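Local coordinates for outer membrane protein TP0453 (Treponema pallidum, PDB 3K8J) that alters membrane permeability at acidic pH and might be involved in ligand transport, at residues Leu184-Met189 / Leu204-Gly209; Phe117-Phe122 / Lys132-Leu137; Asp20-Phe25 / Ala163-Asn168. All coordinates share one frame; numbering follows the deposited sequence.

Interaction 1 (Leu184-Met189 / Leu204-Gly209); sequences LPLGAM and LSLQLG
Met189 and Leu206 face each other as an antiparallel non-hydrogen-bonded pair where the chain leading into strand 189-196 runs back along the end of strand 199-207. The tight part is the leucine and methionine side. Met189 CB rests on Leu206 CD1 at 3.8 Å. With CG anti to the backbone N (chi1 173°), the extended Met189 chain stands out from the strand and brings CE to Leu204 CD1 at 3.7 Å. Leu186 carries the row on: its CD1 meets Leu206 CD2, the two side chains crossing at about a right angle, while its CD2 lies 4.1 Å from Leu208 CD2. The backbone holds this in register with two bonds. Gln207 N donates almost straight to Ala188 O (3.0 Å, 176°), whereas Gly187 N reaches Gln207 O at 2.8 Å from above the carbonyl plane and with a bent N-H (136°), as the pairing gives way to loop. The other side is looser and wetter: a water donates to Ala188 O at 2.6 Å and also hydrogen-bonds Ser205 OG, and Pro185 and Gly209 lie exposed at the far end. Around the contact, Met189 packs on Phe172 of helix 169-176, Leu204 and Leu208 lean on Ile238 and Leu236 of strand 235-244, and the Met189 backbone bonds to Ile166 of strand 162-166.

Interaction 2 (Phe117-Phe122 / Lys132-Leu137); sequences FSCVIF and KMLSRL
This is an apolar helix-on-sheet contact, made where helix 130-135 lies against one face of strand 117-123 in the half-barrel. Alternate strand residues Phe117, Cys119 and Ile121 point at the helix, and Met133, Leu134 and Leu137 answer them through carbon and sulfur atoms. Met133 touches two strand residues: CG anti to the backbone N (chi1 -176°) and an extended chain carry its thioether across the strand. Its SD sits 3.6 Å from Ile121 CG1, the two side chains sliding past each other in opposite directions, and its CE touches Cys119 CB at 3.7 Å. Cys119 is met a second time, its SG lying 3.8 Å from Leu134 CD2. Farther along, Leu137 and Phe117 approach from opposite directions, Leu137 CD2 meeting Phe117 CE2 at 3.7 Å obliquely to the ring. This one-sided apolar contact, with Lys132 and Ser135 exposed, is consistent with the helix's assignment as amphipathic. Met133 and Leu137 also touch Val14 of helix 11-15, and Phe117 stacks on Phe71 of strand 67-74, while strand 108-112 flanks strand 117-123 on its other edge and receives Leu134 at Ser111.

Interaction 3 (Asp20-Phe25 / Ala163-Asn168); sequences DVYLYF and ALYIKN
The rings of Tyr22 and Tyr165 lie side by side and point the same way, with CD2 of Tyr22 near the plane of the Tyr165 ring, at its edge, 4.1 Å from Tyr165 CD2; seen from the Tyr22 ring the approach is oblique. Lys167 NZ comes to the edge of the Tyr22 ring, near its plane and 4.1 Å from CE2, while its hydrogen bond goes to Ala19 O. On the same face of the sheet Tyr24 meets Ala163 CB to CB, while its ring turns elsewhere, toward Tyr58. The opposite face is aliphatic: Leu164 CD2 fits between Val21 CG1 at 3.8 Å and Leu23 CD1 at 3.7 Å, and Val21 CG1 also touches Ile166 CG1. Leu164 CG stands beside its backbone N (chi1 -82°), an orientation that swings CD2 across to the other strand. Five backbone bonds fasten this antiparallel ladder, among them Tyr22 N to Tyr165 O (2.8 Å). The last, Lys167 N to Asp20 O (2.9 Å, 170°), shares its acceptor with a water that bridges to the N-H of Asn168, the N-cap residue of helix 169-176. Strand 54-62 flanks strand 21-26, with Asp20 and Val21 forming a classic bulge opposite Phe61; strand 189-196 lines the far edge of strand 162-166, and Phe149 of helix 147-153 covers Tyr22 and Ala163.

After helix 11-15 the chain lays down strand 21-26, but interaction 3 is completed only when strand 162-166 returns beside it, closing the longest of the three loops. Interaction 2 forms and closes within that excursion, joining strand 117-123 to the helix that soon follows. Interaction 1 comes after both, a short closure across the hairpin of strands 189-196 and 199-207. None cross. Interactions 1 and 3 touch where strand 189-196 begins beside strand 162-166. Interaction 2 stands apart, its nearest atoms about 9 Å from interaction 3 and about 19 Å from interaction 1.

Interaction 1 (Leu184-Met189 / Leu204-Gly209)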
loop_
_atom_site.group_PDB
_atom_site.type_symbol
_atom_site.label_atom_id
_atom_site.label_comp_id
_atom_site.label_asym_id
_atom_site.label_seq_id
_atom_site.Cartn_x
_atom_site.Cartn_y
_atom_site.Cartn_z
ATOM N N LEU A 184 -6.233 -14.423 -17.703
ATOM C CA LEU A 184 -6.914 -13.167 -18.035
ATOM C C LEU A 184 -6.772 -12.870 -19.533
ATOM O O LEU A 184 -5.646 -12.762 -20.033
ATOM C CB LEU A 184 -6.340 -11.996 -17.221
ATOM C CG LEU A 184 -6.070 -12.127 -15.717
ATOM C CD1 LEU A 184 -5.153 -11.006 -15.266
ATOM C CD2 LEU A 184 -7.358 -12.136 -14.899
ATOM N N PRO A 185 -7.909 -12.735 -20.252
ATOM C CA PRO A 185 -7.911 -12.453 -21.695
ATOM C C PRO A 185 -7.522 -11.004 -22.024
ATOM O O PRO A 185 -8.359 -10.223 -22.497
ATOM C CB PRO A 185 -9.362 -12.735 -22.103
ATOM C CG PRO A 185 -10.160 -12.481 -20.862
ATOM C CD PRO A 185 -9.276 -12.903 -19.718
ATOM N N LEU A 186 -6.251 -10.663 -21.799
ATOM C CA LEU A 186 -5.784 -9.282 -21.922
ATOM C C LEU A 186 -4.811 -9.078 -23.080
ATOM O O LEU A 186 -3.942 -9.920 -23.341
ATOM C CB LEU A 186 -5.138 -8.813 -20.612
ATOM C CG LEU A 186 -5.984 -8.660 -19.342
ATOM C CD1 LEU A 186 -5.092 -8.467 -18.125
ATOM C CD2 LEU A 186 -6.980 -7.509 -19.456
ATOM N N GLY A 187 -4.945 -7.936 -23.751
ATOM C CA GLY A 187 -4.082 -7.588 -24.875
ATOM C C GLY A 187 -2.709 -7.067 -24.484
ATOM O O GLY A 187 -2.125 -7.485 -23.485
ATOM N N ALA A 188 -2.208 -6.142 -25.292
ATOM C CA ALA A 188 -0.859 -5.607 -25.167
ATOM C C ALA A 188 -0.705 -4.627 -24.018
ATOM O O ALA A 188 -1.599 -3.848 -23.720
ATOM C CB ALA A 188 -0.455 -4.925 -26.459
ATOM N N MET A 189 0.463 -4.664 -23.401
ATOM C CA MET A 189 0.816 -3.712 -22.374
ATOM C C MET A 189 2.031 -2.866 -22.749
ATOM O O MET A 189 3.023 -3.374 -23.282
ATOM C CB MET A 189 1.061 -4.451 -21.064
ATOM C CG MET A 189 1.608 -3.600 -19.954
ATOM S SD MET A 189 1.564 -4.560 -18.440
ATOM C CE MET A 189 2.954 -3.845 -17.573
ATOM N N LEU A 204 1.562 3.320 -17.526
ATOM C CA LEU A 204 1.195 2.008 -18.015
ATOM C C LEU A 204 -0.104 2.081 -18.815
ATOM O O LEU A 204 -1.052 2.765 -18.418
ATOM C CB LEU A 204 1.081 1.043 -16.839
ATOM C CG LEU A 204 0.655 -0.414 -17.027
ATOM C CD1 LEU A 204 1.092 -1.198 -15.798
ATOM C CD2 LEU A 204 -0.860 -0.528 -17.206
ATOM N N SER A 205 -0.133 1.385 -19.950
ATOM C CA SER A 205 -1.360 1.224 -20.700
ATOM C C SER A 205 -1.558 -0.256 -20.998
ATOM O O SER A 205 -0.602 -0.978 -21.325
ATOM C CB SER A 205 -1.334 2.039 -21.990
ATOM O OG SER A 205 -0.806 1.256 -23.043
ATOM N N LEU A 206 -2.803 -0.702 -20.885
ATOM C CA LEU A 206 -3.136 -2.109 -21.021
ATOM C C LEU A 206 -4.421 -2.268 -21.835
ATOM O O LEU A 206 -5.468 -1.724 -21.458
ATOM C CB LEU A 206 -3.286 -2.742 -19.624
ATOM C CG LEU A 206 -3.662 -4.222 -19.492
ATOM C CD1 LEU A 206 -2.530 -5.123 -19.973
ATOM C CD2 LEU A 206 -4.041 -4.563 -18.059
ATOM N N GLN A 207 -4.324 -2.976 -22.961
ATOM C CA GLN A 207 -5.495 -3.316 -23.771
ATOM C C GLN A 207 -6.280 -4.425 -23.080
ATOM O O GLN A 207 -5.725 -5.473 -22.740
ATOM C CB GLN A 207 -5.092 -3.753 -25.189
ATOM C CG GLN A 207 -4.697 -2.601 -26.125
ATOM C CD GLN A 207 -5.853 -1.666 -26.471
ATOM O OE1 GLN A 207 -6.986 -2.098 -26.697
ATOM N NE2 GLN A 207 -5.560 -0.369 -26.521
ATOM N N LEU A 208 -7.569 -4.187 -22.878
ATOM C CA LEU A 208 -8.398 -5.054 -22.034
ATOM C C LEU A 208 -9.032 -6.235 -22.774
ATOM O O LEU A 208 -9.378 -7.242 -22.151
ATOM C CB LEU A 208 -9.467 -4.229 -21.302
ATOM C CG LEU A 208 -8.957 -3.090 -20.406
ATOM C CD1 LEU A 208 -10.067 -2.105 -20.055
ATOM C CD2 LEU A 208 -8.295 -3.636 -19.152
ATOM N N GLY A 209 -9.170 -6.114 -24.095
ATOM C CA GLY A 209 -9.794 -7.163 -24.904
ATOM C C GLY A 209 -11.271 -7.285 -24.574
ATOM O O GLY A 209 -12.027 -6.333 -24.766
HETATM O O HOH W 1 -1.351 -1.306 -24.175
#

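Interaction 2 (Phe117-Phe122 / Lys132-Leu137)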
loop_
_atom_site.group_PDB
_atom_site.type_symbol
_atom_site.label_atom_id
_atom_site.label_comp_id
_atom_site.label_asym_id
_atom_site.label_seq_id
_atom_site.Cartn_x
_atom_site.Cartn_y
_atom_site.Cartn_z
ATOM N N PHE A 117 29.141 -1.598 -31.041
ATOM C CA PHE A 117 28.046 -2.418 -30.529
ATOM C C PHE A 117 28.324 -3.884 -30.222
ATOM O O PHE A 117 29.272 -4.487 -30.715
ATOM C CB PHE A 117 26.798 -2.290 -31.408
ATOM C CG PHE A 117 27.034 -2.638 -32.828
ATOM C CD1 PHE A 117 27.411 -1.661 -33.733
ATOM C CD2 PHE A 117 26.854 -3.946 -33.272
ATOM C CE1 PHE A 117 27.626 -1.971 -35.072
ATOM C CE2 PHE A 117 27.067 -4.273 -34.617
ATOM C CZ PHE A 117 27.458 -3.280 -35.515
ATOM N N SER A 118 27.459 -4.420 -29.377
ATOM C CA SER A 118 27.524 -5.819 -28.998
ATOM C C SER A 118 26.165 -6.453 -29.212
ATOM O O SER A 118 25.122 -5.785 -29.114
ATOM C CB SER A 118 27.938 -5.985 -27.533
ATOM O OG SER A 118 28.038 -7.368 -27.179
ATOM N N CYS A 119 26.194 -7.745 -29.511
ATOM C CA CYS A 119 25.004 -8.547 -29.677
ATOM C C CYS A 119 25.145 -9.704 -28.730
ATOM O O CYS A 119 26.194 -10.362 -28.692
ATOM C CB CYS A 119 24.897 -9.040 -31.117
ATOM S SG CYS A 119 24.723 -7.687 -32.308
ATOM N N VAL A 120 24.093 -9.921 -27.951
ATOM C CA VAL A 120 24.072 -10.932 -26.919
ATOM C C VAL A 120 22.821 -11.789 -27.107
ATOM O O VAL A 120 21.702 -11.259 -27.311
ATOM C CB VAL A 120 24.017 -10.299 -25.509
ATOM C CG1 VAL A 120 23.972 -11.377 -24.434
ATOM C CG2 VAL A 120 25.210 -9.320 -25.271
ATOM N N ILE A 121 23.007 -13.103 -27.002
ATOM C CA ILE A 121 21.899 -14.074 -27.096
ATOM C C ILE A 121 22.013 -15.022 -25.919
ATOM O O ILE A 121 23.030 -15.677 -25.759
ATOM C CB ILE A 121 21.972 -14.914 -28.409
ATOM C CG1 ILE A 121 21.950 -13.997 -29.631
ATOM C CG2 ILE A 121 20.839 -15.982 -28.440
ATOM C CD1 ILE A 121 22.135 -14.691 -30.984
ATOM N N PHE A 122 20.993 -15.093 -25.083
ATOM C CA PHE A 122 21.054 -16.072 -24.014
ATOM C C PHE A 122 19.757 -16.814 -23.808
ATOM O O PHE A 122 18.691 -16.371 -24.213
ATOM C CB PHE A 122 21.627 -15.496 -22.709
ATOM C CG PHE A 122 20.787 -14.432 -22.070
ATOM C CD1 PHE A 122 19.912 -14.748 -21.042
ATOM C CD2 PHE A 122 20.914 -13.110 -22.451
ATOM C CE1 PHE A 122 19.155 -13.760 -20.424
ATOM C CE2 PHE A 122 20.160 -12.115 -21.836
ATOM C CZ PHE A 122 19.289 -12.441 -20.823
ATOM N N LYS A 132 23.098 -15.954 -37.323
ATOM C CA LYS A 132 21.782 -15.523 -37.855
ATOM C C LYS A 132 21.366 -14.121 -37.381
ATOM O O LYS A 132 20.858 -13.291 -38.160
ATOM C CB LYS A 132 20.722 -16.555 -37.467
ATOM C CG LYS A 132 19.352 -16.287 -37.998
ATOM C CD LYS A 132 18.513 -17.566 -37.997
ATOM C CE LYS A 132 17.221 -17.333 -38.764
ATOM N NZ LYS A 132 16.007 -17.437 -37.956
ATOM N N MET A 133 21.563 -13.859 -36.100
ATOM C CA MET A 133 21.334 -12.527 -35.585
ATOM C C MET A 133 22.190 -11.505 -36.338
ATOM O O MET A 133 21.697 -10.426 -36.725
ATOM C CB MET A 133 21.639 -12.449 -34.074
ATOM C CG MET A 133 21.305 -11.069 -33.459
ATOM S SD MET A 133 21.440 -11.125 -31.658
ATOM C CE MET A 133 21.264 -9.374 -31.235
ATOM N N LEU A 134 23.463 -11.850 -36.538
ATOM C CA LEU A 134 24.425 -10.937 -37.149
ATOM C C LEU A 134 24.085 -10.633 -38.596
ATOM O O LEU A 134 24.414 -9.545 -39.081
ATOM C CB LEU A 134 25.886 -11.412 -36.989
ATOM C CG LEU A 134 26.475 -11.383 -35.560
ATOM C CD1 LEU A 134 27.945 -11.757 -35.515
ATOM C CD2 LEU A 134 26.268 -10.045 -34.866
ATOM N N SER A 135 23.386 -11.556 -39.272
ATOM C CA SER A 135 22.939 -11.300 -40.647
ATOM C C SER A 135 21.925 -10.155 -40.726
ATOM O O SER A 135 21.720 -9.568 -41.791
ATOM C CB SER A 135 22.349 -12.563 -41.281
ATOM O OG SER A 135 21.105 -12.897 -40.694
ATOM N N ARG A 136 21.281 -9.861 -39.600
ATOM C CA ARG A 136 20.325 -8.771 -39.514
ATOM C C ARG A 136 20.992 -7.394 -39.430
ATOM O O ARG A 136 20.304 -6.378 -39.458
ATOM C CB ARG A 136 19.355 -8.998 -38.347
ATOM C CG ARG A 136 18.431 -10.225 -38.637
ATOM C CD ARG A 136 17.162 -10.203 -37.831
ATOM N NE ARG A 136 17.437 -10.494 -36.431
ATOM C CZ ARG A 136 17.527 -11.713 -35.922
ATOM N NH1 ARG A 136 17.350 -12.787 -36.700
ATOM N NH2 ARG A 136 17.794 -11.844 -34.626
ATOM N N LEU A 137 22.323 -7.368 -39.341
ATOM C CA LEU A 137 23.070 -6.120 -39.501
ATOM C C LEU A 137 23.006 -5.651 -40.951
ATOM O O LEU A 137 23.043 -4.455 -41.213
ATOM C CB LEU A 137 24.531 -6.298 -39.078
ATOM C CG LEU A 137 24.779 -6.687 -37.617
ATOM C CD1 LEU A 137 26.264 -7.066 -37.390
ATOM C CD2 LEU A 137 24.355 -5.554 -36.711
#

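Interaction 3 (Asp20-Phe25 / Ala163-Asn168)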
loop_
_atom_site.group_PDB
_atom_site.type_symbol
_atom_site.label_atom_id
_atom_site.label_comp_id
_atom_site.label_asym_id
_atom_site.label_seq_id
_atom_site.Cartn_x
_atom_site.Cartn_y
_atom_site.Cartn_z
ATOM N N ASP A 20 7.907 -11.571 -27.815
ATOM C CA ASP A 20 6.812 -11.410 -26.861
ATOM C C ASP A 20 6.978 -10.161 -25.974
ATOM O O ASP A 20 5.987 -9.623 -25.456
ATOM C CB ASP A 20 6.690 -12.681 -26.013
ATOM C CG ASP A 20 6.481 -13.925 -26.879
ATOM O OD1 ASP A 20 7.464 -14.638 -27.173
ATOM O OD2 ASP A 20 5.343 -14.142 -27.336
ATOM N N VAL A 21 8.228 -9.725 -25.799
ATOM C CA VAL A 21 8.555 -8.545 -25.002
ATOM C C VAL A 21 9.689 -7.773 -25.660
ATOM O O VAL A 21 10.699 -8.364 -26.073
ATOM C CB VAL A 21 8.966 -8.897 -23.528
ATOM C CG1 VAL A 21 9.190 -7.634 -22.691
ATOM C CG2 VAL A 21 7.919 -9.762 -22.847
ATOM N N TYR A 22 9.532 -6.456 -25.758
ATOM C CA TYR A 22 10.622 -5.594 -26.191
ATOM C C TYR A 22 10.999 -4.661 -25.071
ATOM O O TYR A 22 10.133 -4.170 -24.333
ATOM C CB TYR A 22 10.236 -4.784 -27.434
ATOM C CG TYR A 22 10.185 -5.621 -28.667
ATOM C CD1 TYR A 22 11.343 -5.900 -29.381
ATOM C CD2 TYR A 22 8.977 -6.186 -29.106
ATOM C CE1 TYR A 22 11.301 -6.705 -30.524
ATOM C CE2 TYR A 22 8.928 -6.986 -30.255
ATOM C CZ TYR A 22 10.102 -7.258 -30.942
ATOM O OH TYR A 22 10.076 -8.049 -32.078
ATOM N N LEU A 23 12.297 -4.417 -24.959
ATOM C CA LEU A 23 12.848 -3.530 -23.940
ATOM C C LEU A 23 13.789 -2.493 -24.543
ATOM O O LEU A 23 14.591 -2.786 -25.450
ATOM C CB LEU A 23 13.614 -4.331 -22.892
ATOM C CG LEU A 23 14.373 -3.560 -21.796
ATOM C CD1 LEU A 23 13.423 -2.858 -20.813
ATOM C CD2 LEU A 23 15.352 -4.477 -21.054
ATOM N N TYR A 24 13.689 -1.283 -24.014
ATOM C CA TYR A 24 14.642 -0.239 -24.289
ATOM C C TYR A 24 15.114 0.241 -22.939
ATOM O O TYR A 24 14.297 0.639 -22.113
ATOM C CB TYR A 24 14.000 0.912 -25.042
ATOM C CG TYR A 24 14.923 2.098 -25.152
ATOM C CD1 TYR A 24 16.078 2.019 -25.927
ATOM C CD2 TYR A 24 14.657 3.292 -24.476
ATOM C CE1 TYR A 24 16.936 3.076 -26.035
ATOM C CE2 TYR A 24 15.537 4.381 -24.576
ATOM C CZ TYR A 24 16.670 4.252 -25.366
ATOM O OH TYR A 24 17.567 5.273 -25.508
ATOM N N PHE A 25 16.427 0.187 -22.713
ATOM C CA PHE A 25 16.990 0.540 -21.424
ATOM C C PHE A 25 18.214 1.448 -21.615
ATOM O O PHE A 25 19.322 0.951 -21.879
ATOM C CB PHE A 25 17.376 -0.730 -20.643
ATOM C CG PHE A 25 17.537 -0.509 -19.164
ATOM C CD1 PHE A 25 18.597 0.241 -18.664
ATOM C CD2 PHE A 25 16.631 -1.063 -18.264
ATOM C CE1 PHE A 25 18.747 0.453 -17.296
ATOM C CE2 PHE A 25 16.782 -0.865 -16.892
ATOM C CZ PHE A 25 17.850 -0.099 -16.412
ATOM N N ALA A 163 11.632 1.622 -21.398
ATOM C CA ALA A 163 10.388 1.313 -22.098
ATOM C C ALA A 163 10.234 -0.198 -22.273
ATOM O O ALA A 163 11.205 -0.909 -22.598
ATOM C CB ALA A 163 10.355 2.022 -23.462
ATOM N N LEU A 164 9.016 -0.676 -22.033
ATOM C CA LEU A 164 8.657 -2.064 -22.218
ATOM C C LEU A 164 7.424 -2.186 -23.078
ATOM O O LEU A 164 6.441 -1.474 -22.875
ATOM C CB LEU A 164 8.357 -2.728 -20.873
ATOM C CG LEU A 164 9.556 -3.215 -20.078
ATOM C CD1 LEU A 164 9.145 -3.434 -18.616
ATOM C CD2 LEU A 164 10.078 -4.501 -20.700
ATOM N N TYR A 165 7.476 -3.103 -24.030
ATOM C CA TYR A 165 6.311 -3.454 -24.805
ATOM C C TYR A 165 6.086 -4.937 -24.641
ATOM O O TYR A 165 6.938 -5.754 -25.028
ATOM C CB TYR A 165 6.509 -3.110 -26.277
ATOM C CG TYR A 165 5.317 -3.453 -27.141
ATOM C CD1 TYR A 165 4.037 -3.024 -26.791
ATOM C CD2 TYR A 165 5.469 -4.200 -28.319
ATOM C CE1 TYR A 165 2.931 -3.330 -27.575
ATOM C CE2 TYR A 165 4.362 -4.526 -29.104
ATOM C CZ TYR A 165 3.105 -4.082 -28.729
ATOM O OH TYR A 165 2.006 -4.383 -29.503
ATOM N N ILE A 166 4.938 -5.282 -24.062
ATOM C CA ILE A 166 4.613 -6.674 -23.761
ATOM C C ILE A 166 3.407 -7.063 -24.608
ATOM O O ILE A 166 2.336 -6.462 -24.484
ATOM C CB ILE A 166 4.330 -6.833 -22.264
ATOM C CG1 ILE A 166 5.565 -6.422 -21.448
ATOM C CG2 ILE A 166 3.866 -8.282 -21.923
ATOM C CD1 ILE A 166 5.277 -5.396 -20.371
ATOM N N LYS A 167 3.595 -8.045 -25.485
ATOM C CA LYS A 167 2.553 -8.479 -26.419
ATOM C C LYS A 167 1.335 -9.031 -25.665
ATOM O O LYS A 167 0.188 -8.730 -26.002
ATOM C CB LYS A 167 3.105 -9.546 -27.365
ATOM C CG LYS A 167 2.942 -9.244 -28.841
ATOM C CD LYS A 167 4.190 -8.573 -29.415
ATOM C CE LYS A 167 4.245 -8.745 -30.940
ATOM N NZ LYS A 167 5.628 -8.974 -31.510
ATOM N N ASN A 168 1.593 -9.806 -24.620
ATOM C CA ASN A 168 0.503 -10.349 -23.812
ATOM C C ASN A 168 0.504 -9.865 -22.365
ATOM O O ASN A 168 1.203 -10.415 -21.509
ATOM C CB ASN A 168 0.464 -11.877 -23.891
ATOM C CG ASN A 168 -0.945 -12.429 -23.694
ATOM O OD1 ASN A 168 -1.314 -12.837 -22.587
ATOM N ND2 ASN A 168 -1.747 -12.416 -24.766
HETATM O O HOH W 2 3.969 -11.171 -24.086
#